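Local coordinates for peptidase M14 domain-containing protein (Shewanella amazonensis, PDB 2QVP), which is probably a zinc-dependent metallocarboxypeptidase of the M14 family, which would remove residues from the carboxyl end of peptides, at residues G164-H169 with V240-E245; V179-P184 with V220-F225; L68-G73 with V100-L105; D197-Y202 with A260-T265; T175-Y180 with E245-Q250. All coordinates share one frame; numbering follows the deposited sequence. Where two conformers were deposited one is given.

Contact 1. Residues G164-H169 with V240-E245; sequences GILTCH and VGCCSE
Cys243 SG sits over one face of the His169 ring, 3.7 Å from its centroid, in a sulfur-aromatic contact between neighbouring parallel strands at the centre of the mixed sheet of this M14-type fold. SG stands anti to its own backbone N (chi1 176°), which carries it to the histidine. It lies toward the rim of the ring, 3.3 Å from His169 ND1. Beyond it, Glu245, the predicted proton donor/acceptor, runs alongside His169 and points the same way; its bent chain brings OE1 to 3.4 Å from His169 CB, with ring and carboxylate planes 60° apart. His75 meets the same ring nearly at right angles. An alanine in place of His169 would probably leave the Cys243 sulfur without its aromatic partner and His75 without the ring it meets. The strands are held in register by backbone bonds, among them Thr167 N to Cys242 O at 2.9 Å, nearly straight at 168°, and His169 N to Ser244 O. Thr167, on the same face as the histidine, turns its hydroxyl, in the conformer given, to Ser71 on the next strand. On the opposite face, Leu166 lays CD1 against Cys242 CB at 3.8 Å, and helix 252-270 covers this side through Phe266 and Met263. Here Ser244 OG lies 3.7 Å from Cys168 SG. A water sits between the two strands beside it, 2.6 Å from His169 O and 2.7 Å from Ser244 OG.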
# COMPACT_ATOMS: atom_id res chain seq x y z
N GLY A 164 -3.59 6.63 -10.14
CA GLY A 164 -2.61 6.54 -9.08
C GLY A 164 -2.62 5.26 -8.25
O GLY A 164 -3.66 4.73 -7.98
N ILE A 165 -1.42 4.81 -7.86
CA ILE A 165 -1.21 3.71 -6.96
C ILE A 165 -0.31 4.18 -5.80
O ILE A 165 0.69 4.88 -6.00
CB ILE A 165 -0.61 2.42 -7.63
CG1 ILE A 165 -0.27 1.36 -6.57
CG2 ILE A 165 0.62 2.69 -8.57
CD1 ILE A 165 -1.47 0.93 -5.75
N LEU A 166 -0.73 3.88 -4.57
CA LEU A 166 0.09 4.08 -3.40
C LEU A 166 0.15 2.74 -2.69
O LEU A 166 -0.91 2.20 -2.37
CB LEU A 166 -0.51 5.11 -2.47
CG LEU A 166 0.09 5.25 -1.04
CD1 LEU A 166 1.53 5.72 -1.07
CD2 LEU A 166 -0.72 6.18 -0.19
N THR A 167 1.36 2.16 -2.53
CA THR A 167 1.52 0.93 -1.75
C THR A 167 2.30 1.32 -0.49
O THR A 167 3.30 2.00 -0.56
CB THR A 167 2.20 -0.20 -2.50
OG1 THR A 167 1.62 -0.32 -3.80
CG2 THR A 167 2.00 -1.48 -1.76
N CYS A 168 1.82 0.85 0.66
CA CYS A 168 2.39 1.25 1.92
C CYS A 168 3.27 0.19 2.55
O CYS A 168 2.78 -0.74 3.21
CB CYS A 168 1.24 1.71 2.83
SG CYS A 168 0.47 3.23 2.09
N HIS A 169 4.57 0.38 2.35
CA HIS A 169 5.62 -0.51 2.87
C HIS A 169 6.31 0.05 4.10
O HIS A 169 6.04 1.19 4.50
CB HIS A 169 6.67 -0.76 1.77
CG HIS A 169 6.25 -1.78 0.77
ND1 HIS A 169 5.13 -1.63 -0.01
CD2 HIS A 169 6.81 -2.95 0.41
CE1 HIS A 169 5.00 -2.69 -0.79
NE2 HIS A 169 6.01 -3.50 -0.55
N VAL A 240 0.62 7.98 -11.79
CA VAL A 240 1.73 8.18 -10.88
C VAL A 240 1.72 7.03 -9.91
O VAL A 240 0.71 6.30 -9.82
CB VAL A 240 1.61 9.52 -10.11
CG1 VAL A 240 1.83 10.71 -11.04
CG2 VAL A 240 0.26 9.59 -9.41
N GLY A 241 2.83 6.83 -9.21
CA GLY A 241 2.89 5.75 -8.23
C GLY A 241 3.74 6.11 -7.06
O GLY A 241 4.59 6.98 -7.15
N CYS A 242 3.52 5.43 -5.94
CA CYS A 242 4.37 5.62 -4.79
C CYS A 242 4.41 4.34 -3.97
O CYS A 242 3.42 3.64 -3.87
CB CYS A 242 3.88 6.76 -3.92
SG CYS A 242 4.90 7.08 -2.45
N CYS A 243 5.60 4.01 -3.48
CA CYS A 243 5.76 2.97 -2.50
C CYS A 243 6.45 3.69 -1.34
O CYS A 243 7.62 4.01 -1.46
CB CYS A 243 6.57 1.80 -3.03
SG CYS A 243 6.88 0.56 -1.80
N SER A 244 5.68 4.04 -0.30
CA SER A 244 6.19 4.74 0.89
C SER A 244 6.91 3.73 1.79
O SER A 244 6.49 2.59 1.87
CB SER A 244 5.02 5.38 1.63
OG SER A 244 3.99 4.41 1.82
N GLU A 245 8.00 4.13 2.45
CA GLU A 245 8.77 3.22 3.30
C GLU A 245 8.93 3.79 4.71
O GLU A 245 9.84 4.56 4.97
CB GLU A 245 10.13 2.93 2.66
CG GLU A 245 10.04 2.17 1.33
CD GLU A 245 9.83 0.68 1.47
OE1 GLU A 245 9.81 0.13 2.59
OE2 GLU A 245 9.70 0.05 0.41
O HOH W 1 4.61 3.37 4.23

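Contact 2. Residues V179-P184 with V220-F225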
# COMPACT_ATOMS: atom_id res chain seq x y z
N VAL A 179 10.79 7.31 0.01
CA VAL A 179 9.74 6.86 -0.89
C VAL A 179 10.33 6.46 -2.24
O VAL A 179 11.41 6.95 -2.65
CB VAL A 179 8.67 7.96 -1.12
CG1 VAL A 179 7.84 8.18 0.13
CG2 VAL A 179 9.35 9.27 -1.62
N TYR A 180 9.64 5.51 -2.87
CA TYR A 180 9.88 5.09 -4.23
C TYR A 180 8.77 5.81 -4.94
O TYR A 180 7.62 5.67 -4.52
CB TYR A 180 9.69 3.59 -4.48
CG TYR A 180 10.80 2.69 -3.98
CD1 TYR A 180 10.77 2.18 -2.69
CD2 TYR A 180 11.88 2.36 -4.80
CE1 TYR A 180 11.79 1.37 -2.22
CE2 TYR A 180 12.91 1.53 -4.34
CZ TYR A 180 12.86 1.05 -3.05
OH TYR A 180 13.85 0.23 -2.61
N THR A 181 9.06 6.59 -5.98
CA THR A 181 7.97 7.21 -6.74
C THR A 181 8.13 7.02 -8.24
O THR A 181 9.22 6.76 -8.76
CB THR A 181 7.84 8.72 -6.42
OG1 THR A 181 9.04 9.39 -6.82
CG2 THR A 181 7.57 8.96 -4.93
N PHE A 182 7.00 7.17 -8.92
CA PHE A 182 6.88 7.05 -10.34
C PHE A 182 6.10 8.25 -10.85
O PHE A 182 4.96 8.47 -10.42
CB PHE A 182 6.14 5.76 -10.71
CG PHE A 182 6.82 4.48 -10.24
CD1 PHE A 182 6.57 3.96 -8.97
CD2 PHE A 182 7.66 3.79 -11.08
CE1 PHE A 182 7.20 2.80 -8.54
CE2 PHE A 182 8.28 2.64 -10.68
CZ PHE A 182 8.05 2.13 -9.42
N GLU A 183 6.71 9.04 -11.74
CA GLU A 183 6.01 10.16 -12.37
C GLU A 183 6.48 10.21 -13.80
O GLU A 183 7.62 9.82 -14.06
CB GLU A 183 6.28 11.50 -11.71
CG GLU A 183 5.90 11.64 -10.24
CD GLU A 183 6.11 13.08 -9.75
OE1 GLU A 183 5.53 13.98 -10.36
OE2 GLU A 183 6.80 13.31 -8.73
N PRO A 184 5.62 10.70 -14.72
CA PRO A 184 6.04 10.80 -16.14
C PRO A 184 6.93 12.04 -16.43
O PRO A 184 6.54 12.92 -17.20
CB PRO A 184 4.69 10.86 -16.86
CG PRO A 184 3.82 11.62 -15.88
CD PRO A 184 4.23 11.15 -14.53
N VAL A 220 13.84 10.29 -2.18
CA VAL A 220 13.12 9.66 -3.28
C VAL A 220 13.99 8.73 -4.17
O VAL A 220 15.09 9.12 -4.59
CB VAL A 220 12.55 10.74 -4.25
CG1 VAL A 220 11.72 10.08 -5.35
CG2 VAL A 220 11.72 11.77 -3.52
N ILE A 221 13.49 7.52 -4.44
CA ILE A 221 14.05 6.59 -5.42
C ILE A 221 13.04 6.73 -6.56
O ILE A 221 11.88 6.40 -6.41
CB ILE A 221 14.14 5.16 -4.92
CG1 ILE A 221 15.10 5.07 -3.72
CG2 ILE A 221 14.57 4.23 -6.06
CD1 ILE A 221 15.01 3.73 -2.95
N PHE A 222 13.48 7.22 -7.70
CA PHE A 222 12.58 7.64 -8.78
C PHE A 222 12.59 6.72 -10.00
O PHE A 222 13.67 6.44 -10.54
CB PHE A 222 13.01 9.05 -9.19
CG PHE A 222 12.09 9.72 -10.17
CD1 PHE A 222 10.78 10.02 -9.82
CD2 PHE A 222 12.54 10.09 -11.42
CE1 PHE A 222 9.91 10.65 -10.70
CE2 PHE A 222 11.68 10.73 -12.32
CZ PHE A 222 10.37 11.00 -11.96
N ASN A 223 11.40 6.31 -10.44
CA ASN A 223 11.22 5.47 -11.63
C ASN A 223 12.15 4.27 -11.67
O ASN A 223 12.90 4.09 -12.64
CB ASN A 223 11.37 6.33 -12.89
CG ASN A 223 10.22 7.31 -13.09
OD1 ASN A 223 9.13 7.11 -12.55
ND2 ASN A 223 10.45 8.34 -13.89
N HIS A 224 12.15 3.48 -10.58
CA HIS A 224 12.94 2.26 -10.47
C HIS A 224 11.96 1.12 -10.66
O HIS A 224 11.23 0.80 -9.74
CB HIS A 224 13.63 2.13 -9.11
CG HIS A 224 14.21 0.77 -8.87
ND1 HIS A 224 15.42 0.38 -9.41
CD2 HIS A 224 13.72 -0.32 -8.22
CE1 HIS A 224 15.66 -0.88 -9.07
NE2 HIS A 224 14.64 -1.32 -8.36
N PHE A 225 11.96 0.52 -11.85
CA PHE A 225 11.07 -0.59 -12.19
C PHE A 225 11.67 -1.97 -11.97
O PHE A 225 12.82 -2.22 -12.27
CB PHE A 225 10.59 -0.48 -13.62
CG PHE A 225 9.69 0.67 -13.86
CD1 PHE A 225 10.21 1.93 -14.11
CD2 PHE A 225 8.33 0.52 -13.83
CE1 PHE A 225 9.39 3.00 -14.33
CE2 PHE A 225 7.49 1.59 -14.08
CZ PHE A 225 8.02 2.83 -14.33
O HOH W 2 10.64 4.05 -8.14
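Thr181 O takes two donors: Asn223 N at 2.8 Å, the last rung of the parallel strand ladder, and a water at 3.1 Å. That water lies over one face of the Phe182 ring and accepts from His224 N. Past this rung the side-chain amide of Asn223 carries the pairing on to the backbone of Glu183: OD1 accepts from Glu183 N at 3.2 Å, and ND2 donates to Glu183 O, also at 3.2 Å. The second bond lies in the amide plane and is fairly straight at 157°, while the donor to OD1 is tilted from the carbonyl plane. An alanine at Asn223 would probably leave both Glu183 backbone groups without these mates and the strand end freer to drift. On one face of the sheet Ile221 CD1 packs over the Tyr180 ring in a CH-pi contact, 3.7 Å from its centroid, the two side chains pointing the same way. Further along, Phe182 turns an edge to the face of Phe225 in a T-shaped stack with centroids 4.8 Å apart. On the other face Phe222, with CG anti to the backbone N (chi1 -173°), brings its ring edge to Thr181 OG1, but that hydroxyl bonds to Ser192, as does Glu183 OE2. Strand 220-222 forms the outer edge of the sheet, strand 241-247 flanks 178-182 on its other side, and helix 229-235 packs against Phe182 and Phe225.

Contact 3. Residues L68-G73 with V100-L105; sequences LLISAG and VNLSVL
Leu68 and Val100 meet near the start of two parallel strands, Val100 just ahead of its own, CD2 to CG2 at 3.6 Å, their side chains crossing at about a right angle. The strands belong to a right-handed beta-alpha-beta crossover, strand 67-72, helix 80-91 and strand 101-105, in the central sheet. The tight part is the hydrogen-bonded backbone seam: Ser103 N gives to Leu68 O along a nearly straight 167° line, Ile70 N to Ser103 O, and Leu105 N to Ile70 O at 2.8 Å. Val104 CA lies only 3.1 Å from the same Ile70 O, a CA-H...O contact that adds to the closeness of the backbones. Between Ile70, Leu102 and Val104 the side-chain packing is looser. Ile70 CD1 and Leu102 CD1 are 4.0 Å apart, and the two chains slant across each other; Ile70 CB and Val104 CG2 are a little further apart. No solvent side appears in the contact, since all its touching residues are buried. Helix 80-91 covers Ile70 and Val104 through Leu85, while helix 252-270 reaches Leu68 and Ile70. The other face carries Leu69, Ser71, Ser103 and Leu105, with helix 229-235 against it through Leu233 and Phe229. On this face the Ser103 hydroxyl finds its partner in Gln57 of the adjoining strand. Leu69, with CG anti to the backbone N (chi1 179°), sends CD1 across the seam to lie 3.6 Å from Ser103 CB.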
# COMPACT_ATOMS: atom_id res chain seq x y z
N LEU A 68 -8.21 5.96 -7.73
CA LEU A 68 -7.04 5.80 -6.90
C LEU A 68 -7.09 4.44 -6.17
O LEU A 68 -8.13 4.04 -5.73
CB LEU A 68 -6.95 6.94 -5.89
CG LEU A 68 -6.08 8.16 -6.17
CD1 LEU A 68 -5.96 8.54 -7.64
CD2 LEU A 68 -6.56 9.30 -5.25
N LEU A 69 -5.95 3.75 -6.10
CA LEU A 69 -5.83 2.48 -5.37
C LEU A 69 -4.76 2.63 -4.28
O LEU A 69 -3.67 3.17 -4.54
CB LEU A 69 -5.48 1.33 -6.29
CG LEU A 69 -5.29 -0.08 -5.67
CD1 LEU A 69 -6.53 -0.55 -4.95
CD2 LEU A 69 -4.87 -1.08 -6.73
N ILE A 70 -5.09 2.15 -3.08
CA ILE A 70 -4.17 2.11 -2.00
C ILE A 70 -3.98 0.66 -1.61
O ILE A 70 -4.96 -0.02 -1.34
CB ILE A 70 -4.65 2.89 -0.77
CG1 ILE A 70 -4.96 4.37 -1.13
CG2 ILE A 70 -3.60 2.77 0.32
CD1 ILE A 70 -5.37 5.24 0.05
N SER A 71 -2.73 0.17 -1.56
CA SER A 71 -2.49 -1.22 -1.13
C SER A 71 -1.55 -1.30 0.08
O SER A 71 -0.72 -0.42 0.31
CB SER A 71 -1.99 -2.11 -2.28
OG SER A 71 -0.83 -1.57 -2.88
N ALA A 72 -1.71 -2.35 0.87
CA ALA A 72 -0.86 -2.54 2.04
C ALA A 72 -0.70 -4.02 2.36
O ALA A 72 -1.43 -4.86 1.85
CB ALA A 72 -1.43 -1.79 3.26
N GLY A 73 0.33 -4.31 3.16
CA GLY A 73 0.57 -5.64 3.69
C GLY A 73 1.05 -6.74 2.77
O GLY A 73 0.65 -7.87 2.94
N VAL A 100 -13.46 11.14 -5.55
CA VAL A 100 -12.51 10.07 -5.90
C VAL A 100 -13.20 8.70 -5.85
O VAL A 100 -14.09 8.49 -5.04
CB VAL A 100 -11.28 10.05 -4.95
CG1 VAL A 100 -11.68 9.59 -3.52
CG2 VAL A 100 -10.14 9.18 -5.54
N ASN A 101 -12.82 7.82 -6.78
CA ASN A 101 -13.24 6.42 -6.80
C ASN A 101 -12.12 5.75 -6.08
O ASN A 101 -11.10 5.44 -6.69
CB ASN A 101 -13.37 5.91 -8.22
CG ASN A 101 -14.45 6.62 -9.01
OD1 ASN A 101 -15.48 7.00 -8.47
ND2 ASN A 101 -14.20 6.81 -10.31
N LEU A 102 -12.24 5.61 -4.76
CA LEU A 102 -11.14 5.04 -3.97
C LEU A 102 -11.29 3.54 -3.81
O LEU A 102 -12.35 3.07 -3.46
CB LEU A 102 -11.05 5.72 -2.61
CG LEU A 102 -9.86 5.32 -1.73
CD1 LEU A 102 -8.52 5.70 -2.34
CD2 LEU A 102 -10.03 5.94 -0.36
N SER A 103 -10.22 2.80 -4.13
CA SER A 103 -10.12 1.36 -3.91
C SER A 103 -8.97 1.06 -2.97
O SER A 103 -7.97 1.81 -2.91
CB SER A 103 -9.95 0.66 -5.24
OG SER A 103 -11.08 0.98 -6.02
N VAL A 104 -9.10 -0.01 -2.18
CA VAL A 104 -8.08 -0.35 -1.23
C VAL A 104 -7.86 -1.85 -1.17
O VAL A 104 -8.81 -2.57 -1.19
CB VAL A 104 -8.45 0.18 0.20
CG1 VAL A 104 -7.51 -0.39 1.20
CG2 VAL A 104 -8.42 1.72 0.27
N LEU A 105 -6.60 -2.28 -1.16
CA LEU A 105 -6.18 -3.65 -0.92
C LEU A 105 -5.60 -3.55 0.50
O LEU A 105 -4.42 -3.29 0.66
CB LEU A 105 -5.14 -4.13 -1.95
CG LEU A 105 -5.68 -4.47 -3.35
CD1 LEU A 105 -4.59 -4.61 -4.39
CD2 LEU A 105 -6.55 -5.77 -3.30

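Contact 4. Residues D197-Y202 with A260-T265; sequences DALGQY and AAAMNT
Alanines on both sides, with Leu199 and Tyr202 adding to them, make this a light helix-to-helix packing contact, without hydrogen bonds between the two segments, where the end of helix 190-200 meets the middle of helix 252-270. Ala198 points at the other helix and sets its CB 3.4 Å from Thr265 OG1. That hydroxyl, anti to the carbonyl carbon (chi1 -54°), turns back along its own helix and donates to Ala261 O at 2.9 Å. Ala261 O also accepts from Thr265 N, and the two donors arrive from opposite faces of its carbonyl plane. The alanine methyl therefore packs against an oxygen whose proton is already engaged. The helices run along one side of the central sheet of the alpha/beta fold, and Met263, a selenomethionine, faces its strands at Leu166 and Cys168. Toward the sheet, Leu199 brings CD2 to 4.2 Å from Ala262 CB, a looser touch, and reaches Ala258, one turn before Ala262 on helix 252-270. Tyr202, just past the first helix, leans over to Ala261, with CE1 3.7 Å from its CB. Gln254, Leu257 and Ala258 also touch Tyr202, which thus lies along helix 252-270, its ring carrying Ala198 O in plane at the edge.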
# COMPACT_ATOMS: atom_id res chain seq x y z
N ASP A 197 7.51 14.45 2.11
CA ASP A 197 7.33 15.46 3.18
C ASP A 197 6.35 14.97 4.22
O ASP A 197 6.63 15.10 5.39
CB ASP A 197 6.89 16.84 2.66
CG ASP A 197 8.03 17.63 1.99
OD1 ASP A 197 9.19 17.18 1.99
OD2 ASP A 197 7.74 18.73 1.46
N ALA A 198 5.23 14.38 3.80
CA ALA A 198 4.23 13.84 4.72
C ALA A 198 4.86 12.86 5.72
O ALA A 198 4.59 12.96 6.91
CB ALA A 198 3.08 13.16 3.95
N LEU A 199 5.68 11.93 5.23
CA LEU A 199 6.40 10.98 6.09
C LEU A 199 7.46 11.67 6.95
O LEU A 199 7.70 11.27 8.10
CB LEU A 199 7.06 9.88 5.25
CG LEU A 199 6.15 8.90 4.48
CD1 LEU A 199 7.02 8.02 3.56
CD2 LEU A 199 5.32 8.04 5.40
N GLY A 200 8.09 12.70 6.37
CA GLY A 200 9.09 13.56 7.01
C GLY A 200 8.61 14.36 8.20
O GLY A 200 9.43 14.90 8.98
N GLN A 201 7.29 14.49 8.35
CA GLN A 201 6.71 15.14 9.52
C GLN A 201 6.86 14.23 10.73
O GLN A 201 6.87 14.72 11.86
CB GLN A 201 5.22 15.48 9.31
CG GLN A 201 4.88 16.37 8.11
CD GLN A 201 5.56 17.73 8.12
OE1 GLN A 201 5.54 18.43 9.13
NE2 GLN A 201 6.15 18.12 6.98
N TYR A 202 6.96 12.91 10.50
CA TYR A 202 7.12 11.91 11.55
C TYR A 202 8.57 11.45 11.75
O TYR A 202 8.98 11.24 12.90
CB TYR A 202 6.19 10.71 11.28
CG TYR A 202 4.74 11.11 11.31
CD1 TYR A 202 4.10 11.60 10.16
CD2 TYR A 202 4.00 11.05 12.50
CE1 TYR A 202 2.78 12.03 10.20
CE2 TYR A 202 2.66 11.45 12.53
CZ TYR A 202 2.07 11.95 11.38
OH TYR A 202 0.75 12.34 11.39
N ALA A 260 -1.02 6.66 7.46
CA ALA A 260 -2.32 7.33 7.25
C ALA A 260 -2.17 8.73 6.64
O ALA A 260 -2.98 9.13 5.81
CB ALA A 260 -3.06 7.43 8.56
N ALA A 261 -1.13 9.45 7.09
CA ALA A 261 -0.78 10.81 6.65
C ALA A 261 -0.42 10.82 5.16
O ALA A 261 -0.87 11.69 4.41
CB ALA A 261 0.38 11.33 7.46
N ALA A 262 0.40 9.85 4.76
CA ALA A 262 0.78 9.67 3.35
C ALA A 262 -0.45 9.34 2.49
O ALA A 262 -0.56 9.85 1.38
CB ALA A 262 1.83 8.58 3.21
N MSE A 263 -1.38 8.51 3.00
CA MSE A 263 -2.63 8.16 2.28
C MSE A 263 -3.50 9.39 2.08
O MSE A 263 -4.03 9.62 0.98
CB MSE A 263 -3.41 7.05 2.98
CG MSE A 263 -2.68 5.73 3.00
SE MSE A 263 -3.42 4.43 4.19
CE MSE A 263 -1.86 3.32 4.46
N ASN A 264 -3.61 10.20 3.13
CA ASN A 264 -4.31 11.50 3.06
C ASN A 264 -3.72 12.43 2.01
O ASN A 264 -4.46 13.01 1.23
CB ASN A 264 -4.28 12.25 4.40
CG ASN A 264 -5.20 11.63 5.45
OD1 ASN A 264 -6.27 11.08 5.13
ND2 ASN A 264 -4.80 11.74 6.71
N THR A 265 -2.39 12.57 2.01
CA THR A 265 -1.68 13.43 1.05
C THR A 265 -1.83 12.92 -0.37
O THR A 265 -2.05 13.71 -1.28
CB THR A 265 -0.18 13.52 1.38
OG1 THR A 265 -0.04 13.93 2.75
CG2 THR A 265 0.53 14.52 0.50

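Contact 5. Residues T175-Y180 with E245-Q250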
# COMPACT_ATOMS: atom_id res chain seq x y z
N THR A 175 15.64 3.42 10.35
CA THR A 175 15.24 4.49 11.28
C THR A 175 14.72 5.73 10.50
O THR A 175 13.84 6.44 10.98
CB THR A 175 16.45 4.95 12.14
OG1 THR A 175 16.76 3.94 13.10
CG2 THR A 175 16.19 6.26 12.87
N ASP A 176 15.25 5.94 9.29
CA ASP A 176 14.86 7.05 8.41
C ASP A 176 13.89 6.58 7.36
O ASP A 176 13.85 5.39 7.03
CB ASP A 176 16.08 7.63 7.71
CG ASP A 176 17.12 8.14 8.69
OD1 ASP A 176 16.77 8.57 9.81
OD2 ASP A 176 18.30 8.11 8.31
N THR A 177 13.14 7.55 6.82
CA THR A 177 12.07 7.28 5.86
C THR A 177 12.44 7.79 4.47
O THR A 177 13.31 8.64 4.31
CB THR A 177 10.70 7.85 6.38
OG1 THR A 177 9.59 7.26 5.66
CG2 THR A 177 10.64 9.35 6.26
N TYR A 178 11.77 7.23 3.47
CA TYR A 178 12.00 7.55 2.08
C TYR A 178 10.81 7.01 1.29
O TYR A 178 9.91 6.37 1.84
CB TYR A 178 13.32 6.96 1.56
CG TYR A 178 13.39 5.45 1.58
CD1 TYR A 178 13.65 4.77 2.76
CD2 TYR A 178 13.21 4.69 0.41
CE1 TYR A 178 13.70 3.40 2.81
CE2 TYR A 178 13.28 3.31 0.44
CZ TYR A 178 13.53 2.66 1.65
OH TYR A 178 13.59 1.29 1.74
N VAL A 179 10.79 7.31 0.01
CA VAL A 179 9.74 6.86 -0.89
C VAL A 179 10.33 6.46 -2.24
O VAL A 179 11.41 6.95 -2.65
CB VAL A 179 8.67 7.96 -1.12
CG1 VAL A 179 7.84 8.18 0.13
CG2 VAL A 179 9.35 9.27 -1.62
N TYR A 180 9.64 5.51 -2.87
CA TYR A 180 9.88 5.09 -4.23
C TYR A 180 8.77 5.81 -4.94
O TYR A 180 7.62 5.67 -4.52
CB TYR A 180 9.69 3.59 -4.48
CG TYR A 180 10.80 2.69 -3.98
CD1 TYR A 180 10.77 2.18 -2.69
CD2 TYR A 180 11.88 2.36 -4.80
CE1 TYR A 180 11.79 1.37 -2.22
CE2 TYR A 180 12.91 1.53 -4.34
CZ TYR A 180 12.86 1.05 -3.05
OH TYR A 180 13.85 0.23 -2.61
N GLU A 245 8.00 4.13 2.45
CA GLU A 245 8.77 3.22 3.30
C GLU A 245 8.93 3.79 4.71
O GLU A 245 9.84 4.56 4.97
CB GLU A 245 10.13 2.93 2.66
CG GLU A 245 10.04 2.17 1.33
CD GLU A 245 9.83 0.68 1.47
OE1 GLU A 245 9.81 0.13 2.59
OE2 GLU A 245 9.70 0.05 0.41
N THR A 246 8.01 3.45 5.62
CA THR A 246 8.13 3.91 7.00
C THR A 246 9.21 3.06 7.72
O THR A 246 9.38 1.88 7.41
CB THR A 246 6.77 4.00 7.75
OG1 THR A 246 6.03 2.78 7.63
CG2 THR A 246 5.98 5.18 7.16
N PRO A 247 9.96 3.67 8.67
CA PRO A 247 11.07 2.93 9.27
C PRO A 247 10.63 2.01 10.41
O PRO A 247 10.08 2.51 11.39
CB PRO A 247 11.97 4.06 9.79
CG PRO A 247 11.16 5.36 9.63
CD PRO A 247 9.78 4.98 9.32
N GLY A 248 10.89 0.70 10.31
CA GLY A 248 10.46 -0.28 11.33
C GLY A 248 11.07 -0.19 12.73
O GLY A 248 10.49 -0.69 13.69
N GLN A 249 12.22 0.48 12.84
CA GLN A 249 12.90 0.69 14.12
C GLN A 249 12.29 1.84 14.97
O GLN A 249 12.80 2.17 16.03
CB GLN A 249 14.38 0.95 13.87
CG GLN A 249 15.10 -0.18 13.17
CD GLN A 249 15.29 -1.40 14.05
OE1 GLN A 249 16.03 -1.37 15.03
NE2 GLN A 249 14.63 -2.50 13.68
N GLN A 250 11.20 2.44 14.47
CA GLN A 250 10.47 3.50 15.14
C GLN A 250 9.26 2.91 15.83
O GLN A 250 8.92 1.75 15.54
CB GLN A 250 10.01 4.52 14.09
CG GLN A 250 11.15 5.18 13.33
CD GLN A 250 12.00 6.09 14.18
OE1 GLN A 250 11.66 6.40 15.32
NE2 GLN A 250 13.11 6.54 13.62
O HOH W 3 12.24 3.17 6.02
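Tyr178 and Glu245 form an antiparallel hydrogen-bonded pair, Glu245 N giving to Tyr178 O at 3.0 Å, before a type I turn from Pro247 to Gln250 ends the second strand. The Tyr178 ring, with CG between the backbone N and the carbonyl carbon (chi1 63°), lies beside the glutamate chain; Glu245 CB stands over its face, 3.7 Å from the centroid, in a CH-pi contact. Ring and carboxylate planes are only 13° apart, and the Tyr178 hydroxyl bonds to Asp171. Tyr180 offers its ring edge instead, CE1 3.6 Å from Glu245 OE2. Thus two tyrosines border the predicted catalytic residue. Its carbonyl is held too: Thr177 OG1 donates to Glu245 O at 2.8 Å from above the carbonyl plane, and a water donates to both Glu245 O and Asp176 O. Further out, Gln250 NE2 reaches Thr175 O at 2.7 Å, in plane and on a lone pair, while Pro247 CG packs on that same oxygen at 3.2 Å. Leu199 of helix 190-200 covers Thr177 and Thr246, strand 165-171 runs along the far side of strand 241-247, and strand 220-222 borders strand 178-182.

Contacts 3, 1, 5 and 2 lie in one sheet, with contact 4 in the helical layer beside it. Contact 3 joins contact 1 through Ser71 N and Leu166 O, 2.8 Å apart; contact 1 joins contact 2 through Cys243 N and Tyr180 O, also 2.8 Å apart. Contacts 1 and 5 share Glu245, the predicted proton donor/acceptor, and a sulfate lies about 6 Å from the His169 side chain, possibly marking the pocket. Leu199 of contact 4 packs on contact 5, its CD1 3.4 Å from Thr177 OG1, and its side chain is about 6 Å from that of Glu245. Contacts 2 and 3 do not touch; their centres are about 19 Å apart.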